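Local coordinates for protein DNA-(apurinic or apyrimidinic site) endonuclease 2 (Xenopus laevis, PDB 6WCD) that cleaves DNA as a 3'-5' exonuclease and weak apurinic/apyrimidinic endonuclease in base excision repair, using magnesium or manganese, the present chain holding its catalytic domain, at residues Thr122-Glu130 with Met307-Asn315; Trp210-Pro218 with Ser236-Tyr245. All coordinates share one frame; numbering follows the deposited sequence. Where two conformers were deposited one is given.

In the fold
Both contacts hang on the same large mixed sheet of the catalytic domain, yet they do not touch: their centres lie 23 Å apart and their nearest atoms about 8 Å. Contact 1 adds the short strand 310-312 to the strand 119-127, and its chemistry is that of a sheet margin, with backbone hydrogen bonds flanked by aliphatic pairs and a bound butanediol. Contact 2 joins the turn that follows helix 206-214 to strand 239-241 by one backbone bond, two waters and mainly aromatic packing. Each is partly buried. In contact 1, I126 and C309 lie inside while Q310 is exposed; in contact 2, F214 and F239 are inside and P218 is at the surface.

Contact 1. Residues Thr122-Glu130 with Met307-Asn315; sequences TQHRILNCE and MKCQPIAAN. With BU1 (1,4-butanediol), chain D.
L127 and I312 meet on one face of the strand pair with their side chains crossed at about a right angle. The CD1 end of I312 lies against both CG and CD2 of L127, at 3.7 Å from L127 CD2. I312 reaches there because its CG1 stands opposite the carbonyl carbon (chi1 -62°) and the chain then runs extended. On the same face R125 shares only its root with I312, CB to CB 4.1 Å; its chain bends at chi2 and chi3 and carries the guanidinium away to E133, a salt bridge, and to T135. The opposite face holds I126, whose CG1 sits between the backbone N and the carbonyl carbon (chi1 59°), with CD1 packed 3.9 Å from C309 SG. The backbones between these faces pair as antiparallel strands: 310-312 joins 119-127 in the larger sheet of a DNase I-like nuclease fold, following the strand 303-307 of the other sheet, so the chain passes here from one sheet to the other. L127 and Q310 bond in both directions, L127 N to Q310 O at 2.8 Å and Q310 N to L127 O at 3.3 Å; farther along, I312 N donates to R125 O. The I126-P311 pair has no such bond, and there I126 CA approaches Q310 O. The side chain of Q310 folds back at chi2, and its NE2 donates to K308 O from above the carbonyl plane, which favours one setting of the amide, with OE1 turned to accept from butanediol O6 at 2.9 Å. Beside it the P311 ring borders the diol, its CG 3.7 Å from butanediol C4, while M1 N also bonds the diol. A water donates to I312 O, which accepts from Q79 as well.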
loop_
_atom_site.group_PDB
_atom_site.type_symbol
_atom_site.label_atom_id
_atom_site.label_comp_id
_atom_site.label_asym_id
_atom_site.label_seq_id
_atom_site.Cartn_x
_atom_site.Cartn_y
_atom_site.Cartn_z
ATOM N N THR A 122 6.026 -2.976 6.638
ATOM C CA THR A 122 7.441 -2.759 6.948
ATOM C C THR A 122 7.509 -1.716 8.059
ATOM O O THR A 122 6.686 -0.801 8.103
ATOM C CB THR A 122 8.254 -2.337 5.711
ATOM O OG1 THR A 122 7.703 -1.196 5.074
ATOM C CG2 THR A 122 8.384 -3.444 4.648
ATOM N N GLN A 123 8.447 -1.898 8.982
ATOM C CA GLN A 123 8.561 -0.998 10.115
ATOM C C GLN A 123 9.944 -0.382 10.108
ATOM O O GLN A 123 10.942 -1.092 10.026
ATOM C CB GLN A 123 8.276 -1.766 11.403
ATOM C CG GLN A 123 8.148 -0.947 12.620
ATOM C CD GLN A 123 7.582 -1.790 13.748
ATOM O OE1 GLN A 123 8.330 -2.489 14.434
ATOM N NE2 GLN A 123 6.265 -1.762 13.917
ATOM N N HIS A 124 9.978 0.951 10.221
ATOM C CA HIS A 124 11.153 1.773 9.992
ATOM C C HIS A 124 11.356 2.665 11.207
ATOM O O HIS A 124 10.421 3.333 11.653
ATOM C CB HIS A 124 10.939 2.650 8.748
ATOM C CG HIS A 124 10.519 1.880 7.530
ATOM N ND1 HIS A 124 11.407 1.432 6.585
ATOM C CD2 HIS A 124 9.300 1.424 7.148
ATOM C CE1 HIS A 124 10.748 0.729 5.671
ATOM N NE2 HIS A 124 9.476 0.717 5.979
ATOM N N ARG A 125 12.574 2.791 11.682
ATOM C CA ARG A 125 12.812 3.814 12.698
ATOM C C ARG A 125 13.049 5.149 11.997
ATOM O O ARG A 125 13.680 5.210 10.933
ATOM C CB ARG A 125 14.008 3.445 13.543
ATOM C CG ARG A 125 13.766 2.220 14.421
ATOM C CD ARG A 125 12.722 2.483 15.553
ATOM N NE ARG A 125 13.369 2.894 16.806
ATOM C CZ ARG A 125 12.738 3.286 17.915
ATOM N NH1 ARG A 125 13.440 3.615 18.989
ATOM N NH2 ARG A 125 11.420 3.367 17.969
ATOM N N ILE A 126 12.538 6.218 12.601
ATOM C CA ILE A 126 12.643 7.553 12.013
ATOM C C ILE A 126 13.003 8.506 13.146
ATOM O O ILE A 126 12.740 8.255 14.326
ATOM C CB ILE A 126 11.360 8.036 11.292
ATOM C CG1 ILE A 126 10.154 8.070 12.258
ATOM C CG2 ILE A 126 11.106 7.227 10.035
ATOM C CD1 ILE A 126 8.960 8.850 11.731
ATOM N N LEU A 127 13.633 9.639 12.784
ATOM C CA LEU A 127 13.859 10.739 13.702
ATOM C C LEU A 127 12.836 11.827 13.417
ATOM O O LEU A 127 12.714 12.275 12.280
ATOM C CB LEU A 127 15.278 11.272 13.564
ATOM C CG LEU A 127 16.366 10.254 13.927
ATOM C CD1 LEU A 127 17.723 10.791 13.478
ATOM C CD2 LEU A 127 16.360 9.998 15.411
ATOM N N ASN A 128 12.083 12.223 14.432
ATOM C CA ASN A 128 10.988 13.158 14.237
ATOM C C ASN A 128 11.476 14.601 14.326
ATOM O O ASN A 128 12.676 14.887 14.414
ATOM C CB ASN A 128 9.861 12.847 15.243
ATOM C CG ASN A 128 10.172 13.291 16.654
ATOM O OD1 ASN A 128 11.162 13.963 16.980
ATOM N ND2 ASN A 128 9.241 12.958 17.545
ATOM N N CYS A 129 10.551 15.569 14.359
ATOM C CA CYS A 129 10.996 16.957 14.271
ATOM C C CYS A 129 11.669 17.470 15.544
ATOM O O CYS A 129 12.254 18.577 15.511
ATOM C CB CYS A 129 9.813 17.850 13.880
ATOM S SG CYS A 129 8.351 17.706 14.971
ATOM N N GLU A 130 11.640 16.721 16.650
ATOM C CA GLU A 130 12.397 17.034 17.845
ATOM C C GLU A 130 13.651 16.175 17.962
ATOM O O GLU A 130 14.307 16.194 18.988
ATOM C CB GLU A 130 11.527 16.826 19.095
ATOM C CG GLU A 130 10.147 17.494 19.023
ATOM C CD GLU A 130 10.237 19.007 18.907
ATOM O OE1 GLU A 130 11.168 19.599 19.493
ATOM O OE2 GLU A 130 9.382 19.602 18.213
ATOM N N MET A 307 8.239 13.940 3.159
ATOM C CA MET A 307 8.230 14.046 4.610
ATOM C C MET A 307 9.566 14.598 5.114
ATOM O O MET A 307 10.603 14.408 4.489
ATOM C CB MET A 307 7.956 12.653 5.197
ATOM C CG MET A 307 6.686 12.000 4.584
ATOM S SD MET A 307 6.574 10.233 5.001
ATOM C CE MET A 307 6.377 10.355 6.782
ATOM N N LYS A 308 9.516 15.245 6.243
ATOM C CA LYS A 308 10.697 15.894 6.812
ATOM C C LYS A 308 11.423 14.978 7.793
ATOM O O LYS A 308 12.582 15.288 8.153
ATOM C CB LYS A 308 10.335 17.239 7.434
ATOM C CG LYS A 308 9.524 17.119 8.648
ATOM C CD LYS A 308 8.991 18.450 9.182
ATOM C CE LYS A 308 7.895 19.013 8.301
ATOM N NZ LYS A 308 7.236 20.218 8.944
ATOM N N CYS A 309 10.818 13.892 8.189
ATOM C CA CYS A 309 11.495 12.958 9.091
ATOM C C CYS A 309 12.587 12.178 8.369
ATOM O O CYS A 309 12.606 12.064 7.140
ATOM C CB CYS A 309 10.511 11.991 9.718
ATOM S SG CYS A 309 9.446 11.120 8.554
ATOM N N GLN A 310 13.570 11.729 9.147
ATOM C CA GLN A 310 14.789 11.112 8.592
ATOM C C GLN A 310 14.893 9.662 9.058
ATOM O O GLN A 310 14.744 9.368 10.248
ATOM C CB GLN A 310 16.022 11.890 9.008
ATOM C CG GLN A 310 15.960 13.378 8.619
ATOM C CD GLN A 310 15.887 13.582 7.116
ATOM O OE1 GLN A 310 16.614 12.936 6.367
ATOM N NE2 GLN A 310 14.942 14.416 6.665
ATOM N N PRO A 311 15.148 8.738 8.161
ATOM C CA PRO A 311 15.113 7.322 8.524
ATOM C C PRO A 311 16.426 6.868 9.117
ATOM O O PRO A 311 17.499 7.399 8.823
ATOM C CB PRO A 311 14.862 6.652 7.179
ATOM C CG PRO A 311 15.541 7.501 6.242
ATOM C CD PRO A 311 15.312 8.913 6.711
ATOM N N ILE A 312 16.320 5.843 9.956
ATOM C CA ILE A 312 17.465 5.149 10.559
ATOM C C ILE A 312 17.378 3.721 10.026
ATOM O O ILE A 312 16.411 3.002 10.320
ATOM C CB ILE A 312 17.417 5.160 12.078
ATOM C CG1 ILE A 312 17.471 6.591 12.644
ATOM C CG2 ILE A 312 18.572 4.360 12.628
ATOM C CD1 ILE A 312 17.126 6.639 14.105
ATOM N N ALA A 313 18.338 3.333 9.194
ATOM C CA ALA A 313 18.296 2.004 8.585
ATOM C C ALA A 313 18.663 0.935 9.588
ATOM O O ALA A 313 19.585 1.105 10.401
ATOM C CB ALA A 313 19.297 1.953 7.440
ATOM N N ALA A 314 17.990 -0.201 9.473
ATOM C CA ALA A 314 18.413 -1.388 10.217
ATOM C C ALA A 314 19.729 -1.909 9.673
ATOM O O ALA A 314 20.075 -1.693 8.511
ATOM C CB ALA A 314 17.346 -2.477 10.087
ATOM N N ASN A 315 20.445 -2.661 10.526
ATOM C CA ASN A 315 21.740 -3.186 10.154
ATOM C C ASN A 315 21.644 -4.438 9.309
ATOM O O ASN A 315 22.639 -4.839 8.708
ATOM C CB ASN A 315 22.571 -3.525 11.399
ATOM C CG ASN A 315 22.547 -2.425 12.438
ATOM O OD1 ASN A 315 22.032 -2.614 13.544
ATOM N ND2 ASN A 315 23.113 -1.268 12.095
HETATM C C1 BU1 D . 18.703 9.408 3.226
HETATM C C2 BU1 D . 17.279 9.010 2.817
HETATM C C3 BU1 D . 16.344 10.217 2.731
HETATM C C4 BU1 D . 15.707 10.455 4.091
HETATM O O5 BU1 D . 18.885 9.282 4.615
HETATM O O6 BU1 D . 15.129 11.734 4.243
HETATM O O HOH W 1 14.307 2.049 8.388
#

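Contact 2. Residues Trp210-Pro218 with Ser236-Tyr245; sequences WLNQFLGDP and SGLFYDSFRY
F214 and F239 lie with their ring planes near parallel, at 18°, but slid apart so that they barely overlap, CZ of F214 coming 3.6 Å from CD1 of F239. The F214 chi1 of -174° swings the ring toward F239, with W210 CZ2 over one of its faces. At the other end P218 rests over one face of the Y240 ring, a CH-pi contact with CD 4.2 Å from the centroid, while its CB also meets Y245 CD2 at 3.8 Å. With a leucine in place of Y240, P218 would probably lose the ring face it rests on and E283 its phenolic partner. Between the two groups G216 N donates to F239 O at 2.8 Å, nearly straight, and L215 lays CD2 against that same carbonyl. Waters bridge F214 O to L238 N and G216 O to D241 N. G237 passes so near F214 O that a side chain on the G237 CA would clash. D241, at the N-cap position of helix 242-246, forms a salt bridge with R271. The arrangement is the turn after helix 206-214 docked by a single backbone bridge on the short strand 239-241, at the margin of the larger sheet of the DNase I-like fold.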
loop_
_atom_site.group_PDB
_atom_site.type_symbol
_atom_site.label_atom_id
_atom_site.label_comp_id
_atom_site.label_asym_id
_atom_site.label_seq_id
_atom_site.Cartn_x
_atom_site.Cartn_y
_atom_site.Cartn_z
ATOM N N TRP A 210 -17.321 3.009 5.353
ATOM C CA TRP A 210 -16.128 2.577 6.080
ATOM C C TRP A 210 -15.066 3.657 6.064
ATOM O O TRP A 210 -14.502 4.018 7.113
ATOM C CB TRP A 210 -15.591 1.258 5.485
ATOM C CG TRP A 210 -14.290 0.923 6.130
ATOM C CD1 TRP A 210 -14.131 0.426 7.378
ATOM C CD2 TRP A 210 -13.018 1.172 5.611
ATOM N NE1 TRP A 210 -12.799 0.307 7.661
ATOM C CE2 TRP A 210 -12.075 0.790 6.603
ATOM C CE3 TRP A 210 -12.530 1.667 4.400
ATOM C CZ2 TRP A 210 -10.708 0.879 6.390
ATOM C CZ3 TRP A 210 -11.182 1.753 4.203
ATOM C CH2 TRP A 210 -10.279 1.369 5.205
ATOM N N LEU A 211 -14.782 4.206 4.886
ATOM C CA LEU A 211 -13.765 5.240 4.769
ATOM C C LEU A 211 -14.132 6.468 5.583
ATOM O O LEU A 211 -13.251 7.081 6.223
ATOM C CB LEU A 211 -13.611 5.651 3.309
ATOM C CG LEU A 211 -12.367 5.333 2.519
ATOM C CD1 LEU A 211 -12.345 6.207 1.289
ATOM C CD2 LEU A 211 -11.088 5.467 3.322
ATOM N N ASN A 212 -15.415 6.889 5.541
ATOM C CA ASN A 212 -15.847 8.064 6.259
ATOM C C ASN A 212 -15.526 7.962 7.740
ATOM O O ASN A 212 -15.199 8.972 8.370
ATOM C CB ASN A 212 -17.345 8.297 6.091
ATOM C CG ASN A 212 -17.754 8.789 4.700
ATOM O OD1 ASN A 212 -16.982 9.402 3.991
ATOM N ND2 ASN A 212 -19.031 8.556 4.340
ATOM N N GLN A 213 -15.705 6.780 8.349
ATOM C CA GLN A 213 -15.408 6.662 9.772
ATOM C C GLN A 213 -13.952 6.348 10.046
ATOM O O GLN A 213 -13.477 6.619 11.163
ATOM C CB GLN A 213 -16.321 5.622 10.447
ATOM C CG GLN A 213 -16.252 4.244 9.870
ATOM C CD GLN A 213 -15.104 3.428 10.434
ATOM O OE1 GLN A 213 -14.848 3.415 11.648
ATOM N NE2 GLN A 213 -14.434 2.730 9.567
ATOM N N PHE A 214 -13.216 5.834 9.061
ATOM C CA PHE A 214 -11.810 5.524 9.261
ATOM C C PHE A 214 -10.962 6.795 9.203
ATOM O O PHE A 214 -9.956 6.932 9.940
ATOM C CB PHE A 214 -11.352 4.518 8.184
ATOM C CG PHE A 214 -9.969 4.029 8.366
ATOM C CD1 PHE A 214 -9.605 3.327 9.506
ATOM C CD2 PHE A 214 -9.038 4.242 7.399
ATOM C CE1 PHE A 214 -8.337 2.881 9.696
ATOM C CE2 PHE A 214 -7.740 3.778 7.576
ATOM C CZ PHE A 214 -7.416 3.094 8.718
ATOM N N LEU A 215 -11.380 7.748 8.379
ATOM C CA LEU A 215 -10.635 8.987 8.169
ATOM C C LEU A 215 -11.181 10.089 9.053
ATOM O O LEU A 215 -12.387 10.192 9.269
ATOM C CB LEU A 215 -10.703 9.432 6.710
ATOM C CG LEU A 215 -10.125 8.461 5.696
ATOM C CD1 LEU A 215 -10.299 8.999 4.303
ATOM C CD2 LEU A 215 -8.668 8.221 5.959
ATOM N N GLY A 216 -10.279 10.922 9.540
ATOM C CA GLY A 216 -10.658 12.132 10.198
ATOM C C GLY A 216 -10.657 13.308 9.256
ATOM O O GLY A 216 -10.145 13.272 8.149
ATOM N N ASP A 217 -11.263 14.388 9.696
ATOM C CA ASP A 217 -11.266 15.606 8.914
ATOM C C ASP A 217 -10.326 16.616 9.551
ATOM O O ASP A 217 -10.534 17.003 10.714
ATOM C CB ASP A 217 -12.685 16.171 8.830
ATOM C CG ASP A 217 -12.878 17.051 7.619
ATOM O OD1 ASP A 217 -12.090 18.012 7.448
ATOM O OD2 ASP A 217 -13.803 16.766 6.827
ATOM N N PRO A 218 -9.290 17.075 8.846
ATOM C CA PRO A 218 -8.523 18.206 9.391
ATOM C C PRO A 218 -9.358 19.495 9.476
ATOM O O PRO A 218 -8.796 20.510 9.890
ATOM C CB PRO A 218 -7.356 18.369 8.411
ATOM C CG PRO A 218 -7.779 17.691 7.140
ATOM C CD PRO A 218 -8.786 16.615 7.531
ATOM N N SER A 236 -13.745 11.909 13.022
ATOM C CA SER A 236 -13.628 11.101 14.224
ATOM C C SER A 236 -12.466 10.115 14.083
ATOM O O SER A 236 -11.889 9.665 15.032
ATOM C CB SER A 236 -14.927 10.340 14.455
ATOM O OG SER A 236 -14.747 9.227 15.306
ATOM N N GLY A 237 -12.138 9.689 12.842
ATOM C CA GLY A 237 -11.085 8.769 12.489
ATOM C C GLY A 237 -9.709 9.267 12.906
ATOM O O GLY A 237 -9.454 10.455 13.096
ATOM N N LEU A 238 -8.801 8.315 12.981
ATOM C CA LEU A 238 -7.456 8.525 13.473
ATOM C C LEU A 238 -6.462 8.789 12.351
ATOM O O LEU A 238 -5.297 9.124 12.641
ATOM C CB LEU A 238 -7.000 7.305 14.254
ATOM C CG LEU A 238 -7.896 6.996 15.466
ATOM C CD1 LEU A 238 -7.489 5.654 16.040
ATOM C CD2 LEU A 238 -7.777 8.093 16.494
ATOM N N PHE A 239 -6.876 8.652 11.107
ATOM C CA PHE A 239 -6.019 8.777 9.923
ATOM C C PHE A 239 -6.477 9.923 9.049
ATOM O O PHE A 239 -7.666 10.205 8.942
ATOM C CB PHE A 239 -6.025 7.452 9.153
ATOM C CG PHE A 239 -5.263 6.366 9.844
ATOM C CD1 PHE A 239 -5.854 5.562 10.822
ATOM C CD2 PHE A 239 -3.937 6.208 9.605
ATOM C CE1 PHE A 239 -5.057 4.592 11.516
ATOM C CE2 PHE A 239 -3.175 5.251 10.261
ATOM C CZ PHE A 239 -3.737 4.476 11.250
ATOM N N TYR A 240 -5.528 10.617 8.416
ATOM C CA TYR A 240 -5.838 11.636 7.441
ATOM C C TYR A 240 -5.444 11.145 6.036
ATOM O O TYR A 240 -4.392 10.529 5.850
ATOM C CB TYR A 240 -5.059 12.928 7.691
ATOM C CG TYR A 240 -5.483 13.797 8.828
ATOM C CD1 TYR A 240 -6.736 13.678 9.402
ATOM C CD2 TYR A 240 -4.632 14.801 9.288
ATOM C CE1 TYR A 240 -7.122 14.497 10.427
ATOM C CE2 TYR A 240 -5.014 15.640 10.309
ATOM C CZ TYR A 240 -6.261 15.486 10.878
ATOM O OH TYR A 240 -6.653 16.310 11.906
ATOM N N ASP A 241 -6.266 11.520 5.070
ATOM C CA ASP A 241 -5.972 11.437 3.633
ATOM C C ASP A 241 -4.973 12.536 3.285
ATOM O O ASP A 241 -5.333 13.719 3.212
ATOM C CB ASP A 241 -7.289 11.606 2.893
ATOM C CG ASP A 241 -7.184 11.501 1.381
ATOM O OD1 ASP A 241 -6.084 11.524 0.801
ATOM O OD2 ASP A 241 -8.264 11.438 0.747
ATOM N N SER A 242 -3.710 12.177 3.136
ATOM C CA SER A 242 -2.688 13.224 3.090
ATOM C C SER A 242 -2.841 14.093 1.861
ATOM O O SER A 242 -2.541 15.280 1.901
ATOM C CB SER A 242 -1.286 12.599 3.157
ATOM O OG SER A 242 -0.931 11.793 2.017
ATOM N N PHE A 243 -3.215 13.512 0.721
ATOM C CA PHE A 243 -3.408 14.340 -0.452
ATOM C C PHE A 243 -4.370 15.479 -0.157
ATOM O O PHE A 243 -4.127 16.621 -0.544
ATOM C CB PHE A 243 -3.929 13.530 -1.634
ATOM C CG PHE A 243 -4.188 14.350 -2.884
ATOM C CD1 PHE A 243 -3.158 14.927 -3.601
ATOM C CD2 PHE A 243 -5.467 14.546 -3.345
ATOM C CE1 PHE A 243 -3.406 15.743 -4.687
ATOM C CE2 PHE A 243 -5.728 15.312 -4.423
ATOM C CZ PHE A 243 -4.712 15.917 -5.114
ATOM N N ARG A 244 -5.488 15.191 0.534
ATOM C CA ARG A 244 -6.469 16.234 0.775
ATOM C C ARG A 244 -6.096 17.152 1.922
ATOM O O ARG A 244 -6.618 18.266 2.014
ATOM C CB ARG A 244 -7.841 15.588 1.039
ATOM C CG ARG A 244 -8.434 15.009 -0.194
ATOM C CD ARG A 244 -8.712 16.036 -1.286
ATOM N NE ARG A 244 -9.270 15.370 -2.466
ATOM C CZ ARG A 244 -9.332 15.917 -3.676
ATOM N NH1 ARG A 244 -8.795 17.094 -3.925
ATOM N NH2 ARG A 244 -9.864 15.222 -4.663
ATOM N N TYR A 245 -5.182 16.740 2.794
ATOM C CA TYR A 245 -4.659 17.651 3.787
ATOM C C TYR A 245 -3.973 18.823 3.093
ATOM O O TYR A 245 -4.071 19.961 3.533
ATOM C CB TYR A 245 -3.679 16.890 4.693
ATOM C CG TYR A 245 -3.154 17.688 5.870
ATOM C CD1 TYR A 245 -1.928 18.331 5.805
ATOM C CD2 TYR A 245 -3.864 17.756 7.057
ATOM C CE1 TYR A 245 -1.433 19.055 6.883
ATOM C CE2 TYR A 245 -3.368 18.464 8.123
ATOM C CZ TYR A 245 -2.177 19.119 8.032
ATOM O OH TYR A 245 -1.695 19.834 9.106
HETATM O O HOH W 2 -9.442 5.607 12.325
HETATM O O HOH W 3 -8.701 12.940 5.847
#